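PDB 4HMW: dihydrophenazinedicarboxylate synthase from Burkholderia, which catalyses FMN-dependent oxidations by molecular oxygen in the terminal steps of phenazine biosynthesis, releasing hydrogen peroxide. Local coordinates for residues K50-A55 and G100-R105; C81-S86 and S143-E148; Q110-G115 and P182-F187. One frame throughout, in Å; residues are numbered along the deposited sequence.

Contact 1: K50-A55 and G100-R105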
loop_
_atom_site.group_PDB
_atom_site.type_symbol
_atom_site.label_atom_id
_atom_site.label_comp_id
_atom_site.label_asym_id
_atom_site.label_seq_id
_atom_site.Cartn_x
_atom_site.Cartn_y
_atom_site.Cartn_z
ATOM N N LYS B 50 -9.492 6.829 3.609
ATOM C CA LYS B 50 -8.236 7.533 3.908
ATOM C C LYS B 50 -7.122 6.603 4.358
ATOM O O LYS B 50 -6.050 7.080 4.761
ATOM C CB LYS B 50 -8.477 8.632 4.971
ATOM C CG LYS B 50 -9.515 9.678 4.539
ATOM C CD LYS B 50 -9.496 10.941 5.399
ATOM C CE LYS B 50 -9.909 10.670 6.834
ATOM N NZ LYS B 50 -9.337 11.663 7.783
ATOM N N ALA B 51 -7.363 5.290 4.282
ATOM C CA ALA B 51 -6.336 4.303 4.645
ATOM C C ALA B 51 -5.263 4.231 3.576
ATOM O O ALA B 51 -5.428 3.600 2.519
ATOM C CB ALA B 51 -6.945 2.933 4.881
ATOM N N LEU B 52 -4.147 4.879 3.848
ATOM C CA LEU B 52 -3.089 5.048 2.891
ATOM C C LEU B 52 -1.987 4.011 3.157
ATOM O O LEU B 52 -1.468 3.905 4.289
ATOM C CB LEU B 52 -2.523 6.468 3.096
ATOM C CG LEU B 52 -1.423 6.963 2.142
ATOM C CD1 LEU B 52 -2.020 7.278 0.793
ATOM C CD2 LEU B 52 -0.700 8.172 2.704
ATOM N N ALA B 53 -1.636 3.230 2.146
ATOM C CA ALA B 53 -0.495 2.329 2.270
ATOM C C ALA B 53 0.777 3.125 2.045
ATOM O O ALA B 53 1.080 3.492 0.915
ATOM C CB ALA B 53 -0.616 1.213 1.264
ATOM N N LEU B 54 1.471 3.452 3.147
ATOM C CA LEU B 54 2.660 4.309 3.107
ATOM C C LEU B 54 3.957 3.507 3.086
ATOM O O LEU B 54 4.247 2.780 4.036
ATOM C CB LEU B 54 2.682 5.251 4.324
ATOM C CG LEU B 54 3.822 6.279 4.327
ATOM C CD1 LEU B 54 3.613 7.342 3.295
ATOM C CD2 LEU B 54 3.936 6.901 5.681
ATOM N N ALA B 55 4.737 3.683 2.029
ATOM C CA ALA B 55 6.024 3.000 1.844
ATOM C C ALA B 55 7.171 3.980 2.028
ATOM O O ALA B 55 7.118 5.116 1.547
ATOM C CB ALA B 55 6.081 2.392 0.467
ATOM N N GLY B 100 2.588 6.877 -1.139
ATOM C CA GLY B 100 1.362 6.447 -0.506
ATOM C C GLY B 100 0.373 5.956 -1.546
ATOM O O GLY B 100 0.310 6.521 -2.608
ATOM N N LEU B 101 -0.390 4.909 -1.228
ATOM C CA LEU B 101 -1.362 4.368 -2.167
ATOM C C LEU B 101 -2.720 4.289 -1.499
ATOM O O LEU B 101 -2.854 3.719 -0.416
ATOM C CB LEU B 101 -0.913 2.967 -2.630
ATOM C CG LEU B 101 -1.795 2.320 -3.714
ATOM C CD1 LEU B 101 -1.641 3.098 -5.005
ATOM C CD2 LEU B 101 -1.421 0.837 -3.914
ATOM N N LEU B 102 -3.729 4.846 -2.155
ATOM C CA LEU B 102 -5.146 4.670 -1.763
ATOM C C LEU B 102 -5.786 3.723 -2.745
ATOM O O LEU B 102 -5.497 3.785 -3.943
ATOM C CB LEU B 102 -5.894 6.008 -1.831
ATOM C CG LEU B 102 -5.420 7.124 -0.920
ATOM C CD1 LEU B 102 -6.127 8.485 -1.179
ATOM C CD2 LEU B 102 -5.605 6.682 0.521
ATOM N N TYR B 103 -6.650 2.838 -2.255
ATOM C CA TYR B 103 -7.349 1.919 -3.135
ATOM C C TYR B 103 -8.717 1.689 -2.589
ATOM O O TYR B 103 -8.878 1.240 -1.443
ATOM C CB TYR B 103 -6.621 0.564 -3.330
ATOM C CG TYR B 103 -7.466 -0.457 -4.071
ATOM C CD1 TYR B 103 -8.090 -0.104 -5.262
ATOM C CD2 TYR B 103 -7.590 -1.784 -3.620
ATOM C CE1 TYR B 103 -8.874 -1.017 -5.959
ATOM C CE2 TYR B 103 -8.375 -2.717 -4.316
ATOM C CZ TYR B 103 -9.014 -2.319 -5.476
ATOM O OH TYR B 103 -9.811 -3.201 -6.160
ATOM N N TRP B 104 -9.699 1.982 -3.432
ATOM C CA TRP B 104 -11.116 1.913 -3.072
ATOM C C TRP B 104 -11.808 0.816 -3.877
ATOM O O TRP B 104 -12.117 0.994 -5.050
ATOM C CB TRP B 104 -11.767 3.258 -3.342
ATOM C CG TRP B 104 -11.098 4.399 -2.647
ATOM C CD1 TRP B 104 -10.402 4.371 -1.465
ATOM C CD2 TRP B 104 -11.047 5.760 -3.109
ATOM N NE1 TRP B 104 -9.925 5.638 -1.162
ATOM C CE2 TRP B 104 -10.302 6.508 -2.159
ATOM C CE3 TRP B 104 -11.532 6.408 -4.245
ATOM C CZ2 TRP B 104 -10.059 7.867 -2.310
ATOM C CZ3 TRP B 104 -11.296 7.769 -4.396
ATOM C CH2 TRP B 104 -10.530 8.480 -3.451
ATOM N N ARG B 105 -12.054 -0.315 -3.226
ATOM C CA ARG B 105 -12.628 -1.468 -3.899
ATOM C C ARG B 105 -14.004 -1.135 -4.477
ATOM O O ARG B 105 -14.386 -1.650 -5.549
ATOM C CB ARG B 105 -12.757 -2.642 -2.906
ATOM C CG ARG B 105 -11.433 -3.236 -2.507
ATOM C CD ARG B 105 -11.473 -3.837 -1.091
ATOM N NE ARG B 105 -10.340 -4.716 -0.781
ATOM C CZ ARG B 105 -9.159 -4.269 -0.373
ATOM N NH1 ARG B 105 -8.953 -2.970 -0.235
ATOM N NH2 ARG B 105 -8.193 -5.120 -0.067
HETATM O O HOH W 1 -4.415 1.672 0.718
HETATM O O HOH W 2 -7.510 3.651 0.718
#
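The carbonyl oxygen of L101 is gripped from two sources: A53 N donates to L101 O over 2.9 Å, nearly straight, and a water that also donates to A51 O adds a second hydrogen at 2.8 Å from L101 O. The return bond of the pair, L101 N to A53 O, is 3.0 Å long and more bent, and G100 CA brings a CH to the same A53 O at 3.3 Å. A53 and L101 thus form an antiparallel hydrogen-bonded pair, with L54 and G100 the non-hydrogen-bonded pair beside it. Toward A51 the strands splay apart, the N-to-C directions of their short axes making an angle of 150°, and water takes over: a second molecule donates to A51 O and accepts from Y103 N. This is one seam of the antiparallel sheet that forms the FMN-binding barrel of the pyridoxamine 5'-phosphate oxidase family, strand 51-57 lying between strands 63-74 and 97-104. In L52, chi1 (-176°) turns CG anti to the backbone N and toward G100 CA, and chi2 (74°) then sets CD1 3.5 Å from L101 N, beside G100 C. The same methyl meets L102 CD2 at 3.6 Å, and L102 CD2 in turn reaches A51 O. On the face of A53 and L101 the side chains meet more loosely, and there A53 packs on A53 of the second subunit.

Contact 2: C81-S86 and S143-E148. With FMN (flavin mononucleotide), chain D.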
loop_
_atom_site.group_PDB
_atom_site.type_symbol
_atom_site.label_atom_id
_atom_site.label_comp_id
_atom_site.label_asym_id
_atom_site.label_seq_id
_atom_site.Cartn_x
_atom_site.Cartn_y
_atom_site.Cartn_z
ATOM N N CYS B 81 0.195 11.954 11.090
ATOM C CA CYS B 81 0.981 11.935 12.334
ATOM C C CYS B 81 1.543 10.546 12.649
ATOM O O CYS B 81 0.932 9.537 12.341
ATOM C CB CYS B 81 0.122 12.351 13.523
ATOM S SG CYS B 81 -0.451 14.021 13.408
ATOM N N THR B 82 2.679 10.505 13.325
ATOM C CA THR B 82 3.268 9.251 13.685
ATOM C C THR B 82 4.362 9.505 14.729
ATOM O O THR B 82 4.561 10.619 15.148
ATOM C CB THR B 82 3.861 8.548 12.470
ATOM O OG1 THR B 82 4.149 7.196 12.841
ATOM C CG2 THR B 82 5.129 9.247 11.954
ATOM N N HIS B 83 5.037 8.462 15.174
ATOM C CA HIS B 83 6.158 8.635 16.094
ATOM C C HIS B 83 7.437 8.763 15.290
ATOM O O HIS B 83 7.705 7.930 14.445
ATOM C CB HIS B 83 6.299 7.452 17.033
ATOM C CG HIS B 83 5.194 7.340 18.034
ATOM N ND1 HIS B 83 5.383 6.899 19.321
ATOM C CD2 HIS B 83 3.860 7.538 17.903
ATOM C CE1 HIS B 83 4.232 6.893 19.968
ATOM N NE2 HIS B 83 3.286 7.267 19.122
ATOM N N SER B 84 8.221 9.800 15.541
ATOM C CA SER B 84 9.446 10.031 14.760
ATOM C C SER B 84 10.444 8.909 14.950
ATOM O O SER B 84 11.322 8.717 14.108
ATOM C CB SER B 84 10.091 11.368 15.120
ATOM O OG SER B 84 10.580 11.359 16.466
ATOM N N THR B 85 10.299 8.161 16.041
ATOM C CA THR B 85 11.222 7.079 16.369
ATOM C C THR B 85 10.732 5.717 15.929
ATOM O O THR B 85 11.355 4.683 16.224
ATOM C CB THR B 85 11.483 7.027 17.889
ATOM O OG1 THR B 85 10.217 7.071 18.579
ATOM C CG2 THR B 85 12.356 8.188 18.301
ATOM N N SER B 86 9.591 5.712 15.254
ATOM C CA SER B 86 9.083 4.475 14.683
ATOM C C SER B 86 9.960 4.084 13.489
ATOM O O SER B 86 10.861 4.828 13.094
ATOM C CB SER B 86 7.637 4.672 14.241
ATOM O OG SER B 86 7.562 5.557 13.138
ATOM N N SER B 143 3.537 4.255 24.788
ATOM C CA SER B 143 4.136 3.425 23.759
ATOM C C SER B 143 5.255 4.132 22.999
ATOM O O SER B 143 5.099 5.289 22.586
ATOM C CB SER B 143 3.063 3.031 22.744
ATOM O OG SER B 143 3.667 2.211 21.738
ATOM N N HIS B 144 6.361 3.419 22.774
ATOM C CA HIS B 144 7.392 3.842 21.832
ATOM C C HIS B 144 7.196 3.050 20.556
ATOM O O HIS B 144 7.638 1.927 20.447
ATOM C CB HIS B 144 8.798 3.623 22.410
ATOM C CG HIS B 144 9.185 4.638 23.439
ATOM N ND1 HIS B 144 8.801 4.546 24.760
ATOM C CD2 HIS B 144 9.894 5.781 23.331
ATOM C CE1 HIS B 144 9.277 5.581 25.429
ATOM N NE2 HIS B 144 9.957 6.343 24.590
ATOM N N GLN B 145 6.475 3.651 19.623
ATOM C CA GLN B 145 5.977 2.903 18.465
ATOM C C GLN B 145 7.099 2.170 17.749
ATOM O O GLN B 145 8.127 2.772 17.399
ATOM C CB GLN B 145 5.239 3.863 17.542
ATOM C CG GLN B 145 4.525 3.208 16.357
ATOM C CD GLN B 145 3.836 4.254 15.524
ATOM O OE1 GLN B 145 4.491 5.122 14.941
ATOM N NE2 GLN B 145 2.505 4.215 15.497
ATOM N N SER B 146 6.889 0.864 17.563
ATOM C CA SER B 146 7.762 -0.007 16.780
ATOM C C SER B 146 9.018 -0.520 17.512
ATOM O O SER B 146 9.744 -1.355 16.985
ATOM C CB SER B 146 8.143 0.648 15.465
ATOM O OG SER B 146 6.955 1.020 14.811
ATOM N N ASP B 147 9.270 -0.021 18.719
ATOM C CA ASP B 147 10.319 -0.590 19.526
ATOM C C ASP B 147 9.809 -1.926 20.048
ATOM O O ASP B 147 8.611 -2.169 20.040
ATOM C CB ASP B 147 10.676 0.378 20.665
ATOM C CG ASP B 147 11.454 1.618 20.176
ATOM O OD1 ASP B 147 11.926 1.618 19.018
ATOM O OD2 ASP B 147 11.674 2.569 20.970
ATOM N N GLU B 148 10.712 -2.805 20.489
ATOM C CA GLU B 148 10.296 -4.094 21.018
ATOM C C GLU B 148 9.396 -3.937 22.235
ATOM O O GLU B 148 9.671 -3.129 23.133
ATOM C CB GLU B 148 11.506 -4.979 21.361
ATOM C CG GLU B 148 11.111 -6.379 21.817
ATOM C CD GLU B 148 12.273 -7.382 21.868
ATOM O OE1 GLU B 148 13.457 -6.974 21.752
ATOM O OE2 GLU B 148 11.993 -8.597 22.029
HETATM N N1 FMN D . 0.176 4.636 12.687
HETATM C C2 FMN D . 0.579 5.937 12.837
HETATM O O2 FMN D . 1.695 6.163 13.334
HETATM N N3 FMN D . -0.249 6.980 12.457
HETATM C C4 FMN D . -1.483 6.741 11.902
HETATM O O4 FMN D . -2.195 7.702 11.554
HETATM C C4A FMN D . -1.905 5.420 11.746
HETATM N N5 FMN D . -3.145 5.150 11.211
HETATM C C5A FMN D . -3.529 3.822 11.028
HETATM C C6 FMN D . -4.767 3.555 10.452
HETATM C C7 FMN D . -5.163 2.242 10.234
HETATM C C7M FMN D . -6.519 1.954 9.629
HETATM C C8 FMN D . -4.317 1.198 10.626
HETATM C C8M FMN D . -4.736 -0.232 10.420
HETATM C C9 FMN D . -3.072 1.473 11.203
HETATM C C9A FMN D . -2.680 2.777 11.394
HETATM N N10 FMN D . -1.445 3.048 12.000
HETATM C C10 FMN D . -1.063 4.360 12.131
HETATM C "C1'" FMN D . -0.509 1.951 12.431
HETATM C "C2'" FMN D . 0.486 1.629 11.350
HETATM O "O2'" FMN D . -0.121 0.779 10.387
HETATM C "C3'" FMN D . 1.735 0.955 11.889
HETATM O "O3'" FMN D . 1.430 -0.134 12.753
HETATM C "C4'" FMN D . 2.641 1.963 12.592
HETATM O "O4'" FMN D . 2.460 3.350 12.444
HETATM C "C5'" FMN D . 4.024 1.459 12.891
HETATM O "O5'" FMN D . 4.642 1.482 11.623
HETATM P P FMN D . 6.226 1.265 11.403
HETATM O O1P FMN D . 6.812 2.625 11.614
HETATM O O2P FMN D . 6.693 0.222 12.418
HETATM O O3P FMN D . 6.344 0.779 9.963
HETATM O O HOH W 3 9.588 4.507 18.968
HETATM O O HOH W 4 11.415 1.927 16.461
#
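Strand 81-83 runs into a type I turn from H83 to S86, and the irregular 143-148 segment answers with a type II turn from H144 to D147, bringing S86 CA and S146 CA to 5.1 Å. Q145 carries the contact. Its CG stands anti to the backbone N (chi1 -174°), the chain continues extended beyond CG, and its amide ends beside FMN O2 and O4'. On the way, Q145 CB sits over one face of the H83 imidazole, 3.7 Å from the ring centroid, a CH-pi contact, while S143 O lies at the ring's edge, in its plane, by CE1. At the tip, Q145 OE1 takes a long, weak bond from H83 N and lies 3.0 Å from T82 OG1, the two side chains crossing at about a right angle. Q145 NE2 and T82 OG1 both donate to FMN O2, the latter at 2.7 Å, and FMN N3 gives its hydrogen to C81 O. Q145 NE2 also bonds to the C-terminal carboxylate of P215 of the second subunit. At the other end of the cofactor S146 OG donates to the phosphate oxygen O2P at 2.5 Å. S86 OG donates to H83 O, which also accepts from S86 N, and caps the following helix at G89 N. Waters join T85 OG1 to Q145 O, and T85 O to D147 OD1. R198 of the second subunit also reaches S146 OG. H83 probably binds substrate, as in relatives. The two donors on O2 would be expected to stabilise negative charge at the N1-C2 end of the reduced flavin.

Contact 3: Q110-G115 and P182-F187. With FMN (flavin mononucleotide), chain C.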
loop_
_atom_site.group_PDB
_atom_site.type_symbol
_atom_site.label_atom_id
_atom_site.label_comp_id
_atom_site.label_asym_id
_atom_site.label_seq_id
_atom_site.Cartn_x
_atom_site.Cartn_y
_atom_site.Cartn_z
ATOM N N GLN B 110 -7.686 3.772 -7.677
ATOM C CA GLN B 110 -6.491 3.873 -6.849
ATOM C C GLN B 110 -5.832 5.240 -7.105
ATOM O O GLN B 110 -5.990 5.842 -8.160
ATOM C CB GLN B 110 -5.512 2.685 -7.002
ATOM C CG GLN B 110 -5.072 2.413 -8.312
ATOM C CD GLN B 110 -4.104 1.203 -8.476
ATOM O OE1 GLN B 110 -3.230 0.916 -7.654
ATOM N NE2 GLN B 110 -4.249 0.532 -9.603
ATOM N N ILE B 111 -5.139 5.737 -6.085
ATOM C CA ILE B 111 -4.366 6.952 -6.222
ATOM C C ILE B 111 -3.007 6.726 -5.622
ATOM O O ILE B 111 -2.879 6.297 -4.482
ATOM C CB ILE B 111 -5.012 8.170 -5.510
ATOM C CG1 ILE B 111 -6.479 8.334 -5.923
ATOM C CG2 ILE B 111 -4.223 9.428 -5.840
ATOM C CD1 ILE B 111 -7.198 9.501 -5.167
ATOM N N MET B 112 -1.982 7.021 -6.397
ATOM C CA MET B 112 -0.595 6.880 -5.953
ATOM C C MET B 112 -0.026 8.265 -5.761
ATOM O O MET B 112 -0.155 9.099 -6.649
ATOM C CB MET B 112 0.245 6.194 -7.004
ATOM C CG MET B 112 1.686 6.052 -6.585
ATOM S SD MET B 112 2.846 5.639 -7.889
ATOM C CE MET B 112 3.057 7.266 -8.632
ATOM N N ILE B 113 0.598 8.499 -4.606
ATOM C CA ILE B 113 1.180 9.797 -4.258
ATOM C C ILE B 113 2.624 9.540 -3.918
ATOM O O ILE B 113 2.923 8.906 -2.919
ATOM C CB ILE B 113 0.446 10.403 -3.045
ATOM C CG1 ILE B 113 -1.065 10.420 -3.315
ATOM C CG2 ILE B 113 0.928 11.817 -2.694
ATOM C CD1 ILE B 113 -1.934 10.557 -2.076
ATOM N N SER B 114 3.540 9.975 -4.764
ATOM C CA SER B 114 4.957 9.778 -4.484
ATOM C C SER B 114 5.620 11.116 -4.275
ATOM O O SER B 114 5.427 12.040 -5.061
ATOM C CB SER B 114 5.629 9.025 -5.620
ATOM O OG SER B 114 5.259 7.665 -5.588
ATOM N N GLY B 115 6.390 11.220 -3.194
ATOM C CA GLY B 115 6.960 12.486 -2.847
ATOM C C GLY B 115 7.962 12.393 -1.728
ATOM O O GLY B 115 8.660 11.390 -1.571
ATOM N N PRO B 182 3.709 15.807 -2.970
ATOM C CA PRO B 182 3.968 14.959 -4.129
ATOM C C PRO B 182 4.867 15.611 -5.160
ATOM O O PRO B 182 4.768 16.829 -5.361
ATOM C CB PRO B 182 2.566 14.752 -4.729
ATOM C CG PRO B 182 1.789 15.944 -4.287
ATOM C CD PRO B 182 2.313 16.279 -2.922
ATOM N N HIS B 183 5.717 14.810 -5.806
ATOM C CA HIS B 183 6.300 15.191 -7.103
ATOM C C HIS B 183 5.698 14.371 -8.240
ATOM O O HIS B 183 6.011 14.615 -9.412
ATOM C CB HIS B 183 7.826 15.019 -7.113
ATOM C CG HIS B 183 8.274 13.611 -6.934
ATOM N ND1 HIS B 183 8.686 13.124 -5.718
ATOM C CD2 HIS B 183 8.363 12.576 -7.808
ATOM C CE1 HIS B 183 8.998 11.845 -5.844
ATOM N NE2 HIS B 183 8.808 11.488 -7.101
ATOM N N GLU B 184 4.861 13.388 -7.895
ATOM C CA GLU B 184 4.248 12.530 -8.910
ATOM C C GLU B 184 2.976 11.971 -8.311
ATOM O O GLU B 184 2.972 11.579 -7.161
ATOM C CB GLU B 184 5.186 11.384 -9.333
ATOM C CG GLU B 184 4.579 10.466 -10.390
ATOM C CD GLU B 184 5.507 9.313 -10.794
ATOM O OE1 GLU B 184 5.158 8.583 -11.748
ATOM O OE2 GLU B 184 6.599 9.135 -10.183
ATOM N N MET B 185 1.889 11.965 -9.077
ATOM C CA MET B 185 0.667 11.260 -8.690
ATOM C C MET B 185 0.071 10.505 -9.856
ATOM O O MET B 185 0.190 10.919 -10.971
ATOM C CB MET B 185 -0.379 12.238 -8.172
ATOM C CG MET B 185 0.062 12.868 -6.897
ATOM S SD MET B 185 -1.119 13.943 -6.118
ATOM C CE MET B 185 -2.563 12.994 -6.104
ATOM N N GLU B 186 -0.568 9.377 -9.582
ATOM C CA GLU B 186 -1.339 8.707 -10.618
ATOM C C GLU B 186 -2.714 8.442 -10.117
ATOM O O GLU B 186 -2.918 8.039 -8.932
ATOM C CB GLU B 186 -0.757 7.345 -11.061
ATOM C CG GLU B 186 -1.626 6.760 -12.236
ATOM C CD GLU B 186 -1.426 5.271 -12.599
ATOM O OE1 GLU B 186 -0.343 4.675 -12.295
ATOM O OE2 GLU B 186 -2.366 4.703 -13.234
ATOM N N PHE B 187 -3.665 8.665 -11.018
ATOM C CA PHE B 187 -5.075 8.402 -10.771
ATOM C C PHE B 187 -5.470 7.273 -11.695
ATOM O O PHE B 187 -5.278 7.369 -12.907
ATOM C CB PHE B 187 -5.859 9.653 -11.083
ATOM C CG PHE B 187 -5.581 10.782 -10.126
ATOM C CD1 PHE B 187 -4.481 11.600 -10.329
ATOM C CD2 PHE B 187 -6.400 11.024 -9.045
ATOM C CE1 PHE B 187 -4.180 12.605 -9.468
ATOM C CE2 PHE B 187 -6.113 12.065 -8.180
ATOM C CZ PHE B 187 -4.988 12.858 -8.397
HETATM N N1 FMN C . -1.143 -5.033 -12.566
HETATM C C2 FMN C . -0.304 -6.066 -12.882
HETATM O O2 FMN C . 0.635 -5.891 -13.636
HETATM N N3 FMN C . -0.488 -7.294 -12.306
HETATM C C4 FMN C . -1.549 -7.519 -11.462
HETATM O O4 FMN C . -1.685 -8.654 -10.963
HETATM C C4A FMN C . -2.422 -6.482 -11.160
HETATM N N5 FMN C . -3.516 -6.695 -10.339
HETATM C C5A FMN C . -4.344 -5.611 -10.033
HETATM C C6 FMN C . -5.413 -5.814 -9.188
HETATM C C7 FMN C . -6.236 -4.762 -8.840
HETATM C C7M FMN C . -7.378 -5.034 -7.924
HETATM C C8 FMN C . -6.014 -3.499 -9.374
HETATM C C8M FMN C . -6.879 -2.341 -8.998
HETATM C C9 FMN C . -4.942 -3.290 -10.220
HETATM C C9A FMN C . -4.126 -4.353 -10.590
HETATM N N10 FMN C . -3.030 -4.176 -11.474
HETATM C C10 FMN C . -2.206 -5.240 -11.740
HETATM C "C1'" FMN C . -2.693 -2.883 -12.127
HETATM C "C2'" FMN C . -1.657 -2.104 -11.314
HETATM O "O2'" FMN C . -2.241 -1.509 -10.146
HETATM C "C3'" FMN C . -0.980 -1.005 -12.136
HETATM O "O3'" FMN C . -1.986 -0.146 -12.630
HETATM C "C4'" FMN C . -0.119 -1.589 -13.272
HETATM O "O4'" FMN C . 0.401 -2.844 -12.874
HETATM C "C5'" FMN C . 0.951 -0.611 -13.728
HETATM O "O5'" FMN C . 1.750 -0.214 -12.634
HETATM P P FMN C . 3.142 0.538 -12.853
HETATM O O1P FMN C . 4.152 -0.477 -13.354
HETATM O O2P FMN C . 2.919 1.638 -13.900
HETATM O O3P FMN C . 3.531 1.034 -11.503
#
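I111, M185 and I113 lie side by side on one face of this antiparallel pairing, pointing the same way. M185 bends at its last torsion (chi3 49°), which brings CE to 3.9 Å from I111 CG2, with I113 CG1 close by. I111 CG2 also sits over one face of the F187 ring, and I113 CG2 meets P182 CB at 3.9 Å. On the other face M112 runs out with CG anti to the backbone N, then turns at chi3 (79°) to set CE against E184 CD. A classic bulge after S114 shifts the register by one before G115 pairs with P182: H183 N (2.9 Å) and E184 N (3.2 Å) both donate to S114 O, which also lies over one face of the H183 imidazole. Helix 30-43 covers the I111 and F187 side, and the second subunit approaches the face of M112 and S114. Q110, extended beyond CG, donates through NE2 to the ribityl O2' of FMN at 2.9 Å, nearly straight, while its OE1 accepts from V67 N of the second subunit. E184 pairs with R87 of the second subunit and E186 with R198, an FMN-binding residue, so the carboxylates probably balance arginine charge near the cofactor phosphate.

From the N terminus, contact 1 closes the 44-residue loop that runs from strand 51-57 through strands 63-74 and 77-83 and helix 87-95 to strand 97-104. Within that loop lies 81-86, whose partner 143-148 follows helices 122-130 and 134-142 and precedes helix 152-165, so contact 2 crosses contact 1 and ties the end of strand 77-83 to this interhelical loop. Contact 3 opens at 110-115, after contact 1 has closed, and joins strand 109-119 to the C-terminal strand 184-189, crossing contact 2. Contacts 1 and 3 are adjacent in the same sheet, strand 97-104 pairing with strand 109-119. Contact 2, about 26 Å from contact 3 between centres, holds a different FMN, and all three touch the second subunit.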